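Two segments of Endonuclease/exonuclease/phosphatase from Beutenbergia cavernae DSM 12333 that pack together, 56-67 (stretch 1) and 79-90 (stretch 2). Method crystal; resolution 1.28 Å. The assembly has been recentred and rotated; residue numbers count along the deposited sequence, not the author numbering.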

# COMPACT_ATOMS: atom_id res chain seq x y z
N LEU A 56 8.62 13.91 0.27
CA LEU A 56 7.96 13.32 1.42
C LEU A 56 8.41 11.87 1.56
O LEU A 56 8.26 11.09 0.63
CB LEU A 56 6.45 13.33 1.23
CG LEU A 56 5.62 12.83 2.40
CD1 LEU A 56 5.71 13.79 3.58
CD2 LEU A 56 4.17 12.62 1.97
N ARG A 57 8.98 11.52 2.71
CA ARG A 57 9.34 10.14 2.97
C ARG A 57 8.29 9.52 3.88
O ARG A 57 8.03 10.01 4.99
CB ARG A 57 10.74 10.03 3.59
CG ARG A 57 11.12 8.61 3.96
CD ARG A 57 12.58 8.48 4.38
NE ARG A 57 13.43 8.33 3.21
CZ ARG A 57 14.65 7.80 3.21
NH1 ARG A 57 15.20 7.38 4.35
NH2 ARG A 57 15.32 7.70 2.08
N VAL A 58 7.67 8.45 3.39
CA VAL A 58 6.60 7.76 4.09
C VAL A 58 7.04 6.35 4.36
O VAL A 58 7.48 5.64 3.44
CB VAL A 58 5.31 7.72 3.23
CG1 VAL A 58 4.22 6.91 3.93
CG2 VAL A 58 4.85 9.13 2.93
N MSE A 59 6.92 5.93 5.61
CA MSE A 59 7.28 4.59 6.00
C MSE A 59 6.06 3.86 6.54
O MSE A 59 5.21 4.47 7.19
CB MSE A 59 8.36 4.67 7.07
CG MSE A 59 8.81 3.33 7.65
SE MSE A 59 10.28 3.49 8.90
CE MSE A 59 10.70 1.59 9.06
N THR A 60 5.97 2.56 6.26
CA THR A 60 4.98 1.72 6.92
C THR A 60 5.66 0.48 7.50
O THR A 60 6.58 -0.06 6.89
CB THR A 60 3.80 1.33 5.98
OG1 THR A 60 2.76 0.70 6.74
CG2 THR A 60 4.24 0.39 4.87
N TRP A 61 5.20 0.04 8.66
CA TRP A 61 5.83 -1.10 9.30
C TRP A 61 4.88 -1.81 10.25
O TRP A 61 4.34 -1.20 11.17
CB TRP A 61 7.05 -0.63 10.10
CG TRP A 61 8.05 -1.68 10.46
CD1 TRP A 61 8.10 -2.98 10.03
CD2 TRP A 61 9.19 -1.51 11.32
NE1 TRP A 61 9.19 -3.62 10.58
CE2 TRP A 61 9.87 -2.73 11.37
CE3 TRP A 61 9.69 -0.43 12.06
CZ2 TRP A 61 11.04 -2.91 12.12
CZ3 TRP A 61 10.84 -0.60 12.80
CH2 TRP A 61 11.50 -1.83 12.83
N ASN A 62 4.72 -3.11 10.05
CA ASN A 62 4.06 -3.96 11.02
C ASN A 62 5.13 -4.37 12.02
O ASN A 62 6.06 -5.11 11.67
CB ASN A 62 3.45 -5.17 10.32
CG ASN A 62 2.76 -6.12 11.28
OD1 ASN A 62 3.15 -6.26 12.43
ND2 ASN A 62 1.72 -6.80 10.79
N ILE A 63 5.03 -3.86 13.24
CA ILE A 63 6.11 -4.01 14.21
C ILE A 63 5.98 -5.22 15.12
O ILE A 63 6.82 -5.42 16.00
CB ILE A 63 6.31 -2.74 15.08
CG1 ILE A 63 5.12 -2.51 16.03
CG2 ILE A 63 6.58 -1.53 14.20
CD1 ILE A 63 5.42 -1.53 17.16
N HIS A 64 4.92 -6.03 14.94
CA HIS A 64 4.75 -7.26 15.72
C HIS A 64 4.85 -6.98 17.23
O HIS A 64 5.53 -7.70 17.97
CB HIS A 64 5.80 -8.29 15.29
CG HIS A 64 5.54 -9.68 15.81
ND1 HIS A 64 6.40 -10.31 16.68
CD2 HIS A 64 4.53 -10.54 15.58
CE1 HIS A 64 5.93 -11.51 16.97
NE2 HIS A 64 4.79 -11.67 16.32
N THR A 65 4.16 -5.93 17.69
CA THR A 65 4.20 -5.50 19.10
C THR A 65 5.61 -5.34 19.66
O THR A 65 5.83 -5.51 20.86
CB THR A 65 3.34 -6.39 20.04
OG1 THR A 65 3.78 -7.75 20.02
CG2 THR A 65 1.89 -6.34 19.61
N ALA A 66 6.55 -4.97 18.79
CA ALA A 66 7.96 -4.78 19.14
C ALA A 66 8.65 -6.02 19.68
O ALA A 66 9.69 -5.93 20.33
CB ALA A 66 8.15 -3.59 20.09
N VAL A 67 8.10 -7.19 19.37
CA VAL A 67 8.71 -8.45 19.76
C VAL A 67 9.43 -9.02 18.54
O VAL A 67 8.82 -9.36 17.54
CB VAL A 67 7.68 -9.44 20.32
CG1 VAL A 67 8.34 -10.79 20.60
CG2 VAL A 67 7.04 -8.86 21.58
N ARG A 79 14.38 -1.00 19.87
CA ARG A 79 14.87 -1.56 18.64
C ARG A 79 14.02 -1.06 17.45
O ARG A 79 14.52 -0.70 16.44
CB ARG A 79 14.84 -3.06 18.79
CG ARG A 79 15.78 -3.76 17.93
CD ARG A 79 15.89 -5.21 18.33
NE ARG A 79 16.49 -5.90 17.23
CZ ARG A 79 16.59 -7.20 17.12
NH1 ARG A 79 16.12 -7.99 18.05
NH2 ARG A 79 17.15 -7.72 16.09
N ILE A 80 12.71 -1.00 17.63
CA ILE A 80 11.80 -0.44 16.64
C ILE A 80 12.10 1.05 16.43
O ILE A 80 12.23 1.52 15.29
CB ILE A 80 10.33 -0.63 17.10
CG1 ILE A 80 9.97 -2.12 17.23
CG2 ILE A 80 9.36 0.12 16.17
CD1 ILE A 80 10.18 -2.94 15.98
N ALA A 81 12.22 1.79 17.52
CA ALA A 81 12.47 3.22 17.43
C ALA A 81 13.78 3.53 16.73
O ALA A 81 13.87 4.50 15.99
CB ALA A 81 12.44 3.84 18.81
N ALA A 82 14.81 2.72 16.97
CA ALA A 82 16.11 2.97 16.36
C ALA A 82 16.04 2.84 14.84
O ALA A 82 16.70 3.59 14.11
CB ALA A 82 17.18 2.04 16.94
N VAL A 83 15.24 1.90 14.34
CA VAL A 83 15.06 1.75 12.90
C VAL A 83 14.33 2.97 12.33
O VAL A 83 14.75 3.54 11.32
CB VAL A 83 14.31 0.46 12.55
CG1 VAL A 83 13.88 0.46 11.09
CG2 VAL A 83 15.18 -0.76 12.85
N ILE A 84 13.23 3.37 12.97
CA ILE A 84 12.51 4.56 12.54
C ILE A 84 13.43 5.79 12.52
O ILE A 84 13.45 6.54 11.55
CB ILE A 84 11.26 4.81 13.39
CG1 ILE A 84 10.28 3.63 13.26
CG2 ILE A 84 10.60 6.13 13.01
CD1 ILE A 84 9.15 3.63 14.28
N ARG A 85 14.21 5.97 13.58
CA ARG A 85 15.13 7.09 13.69
C ARG A 85 16.13 7.11 12.53
O ARG A 85 16.40 8.15 11.94
CB ARG A 85 15.88 7.00 15.02
CG ARG A 85 16.77 8.16 15.38
CD ARG A 85 17.40 7.95 16.78
NE ARG A 85 16.38 7.78 17.82
CZ ARG A 85 16.21 6.67 18.54
NH1 ARG A 85 17.00 5.61 18.36
NH2 ARG A 85 15.25 6.61 19.45
N ALA A 86 16.67 5.94 12.20
CA ALA A 86 17.66 5.82 11.13
C ALA A 86 17.05 6.12 9.76
O ALA A 86 17.69 6.74 8.92
CB ALA A 86 18.29 4.45 11.14
N GLU A 87 15.81 5.68 9.55
CA GLU A 87 15.14 5.88 8.27
C GLU A 87 14.62 7.32 8.13
O GLU A 87 14.44 7.83 7.02
CB GLU A 87 14.01 4.88 8.09
CG GLU A 87 14.46 3.42 8.05
CD GLU A 87 15.21 3.04 6.78
OE1 GLU A 87 15.37 3.90 5.87
OE2 GLU A 87 15.63 1.86 6.68
N ALA A 88 14.39 7.97 9.27
CA ALA A 88 13.99 9.37 9.31
C ALA A 88 12.82 9.74 8.38
O ALA A 88 12.89 10.71 7.63
CB ALA A 88 15.20 10.27 9.04
N PRO A 89 11.72 8.97 8.42
CA PRO A 89 10.58 9.34 7.58
C PRO A 89 9.90 10.62 8.08
O PRO A 89 10.00 10.97 9.26
CB PRO A 89 9.64 8.15 7.74
CG PRO A 89 9.94 7.63 9.12
CD PRO A 89 11.42 7.79 9.26
N ASP A 90 9.20 11.30 7.20
CA ASP A 90 8.36 12.41 7.61
C ASP A 90 7.16 11.91 8.40
O ASP A 90 6.73 12.54 9.37
CB ASP A 90 7.88 13.18 6.38
CG ASP A 90 8.99 13.96 5.73
OD1 ASP A 90 9.39 14.99 6.31
OD2 ASP A 90 9.46 13.55 4.65

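How does a strand lie against a helix here? Strand 56-62 and helix 79-87 run nearly antiparallel, at 160°, with axes 10.6 Å apart at closest approach. Side chains from both sides fill that gap; from the strand, Met59 and Trp61, alternate residues pointing toward the other stretch, contribute most of the apolar filling, while Val58 between the strand's Arg57 and Met59 points away.

What receives these two bumps? The extended selenomethionine Met59, all t, slides past Pro89, its CB 3.8 Å from Pro89 CB, and ends with CE 3.9 Å from Val83 CG1. Trp61 shares Val83 with Met59 but reaches back to Ile80: its CH2 lies 3.6 Å from both Ile80 CD1 and Val83 CB, and the backbone Ile80 O sits at the ring edge, 3.6 Å from CZ3.

Which bump does the helix return? Ile80 fits among Trp61, Ile63 and Ala66. Its CG2 meets Ile63 CG2 at 3.8 Å, and its CG1 meets Ala66 CB at 3.7 Å.

What fastens the other end? Beyond the helix, Asp90 clasps Arg57 twice: Arg57 N donates almost straight to Asp90 OD2 (2.8 Å), and Asp90 N donates to Arg57 O (2.8 Å). Arg57 NH1 also donates to Glu87 O (2.8 Å), near the guanidinium plane; Glu87 OE1, 3.8 Å from Arg57 NH1, adds only a long, out-of-plane salt bridge.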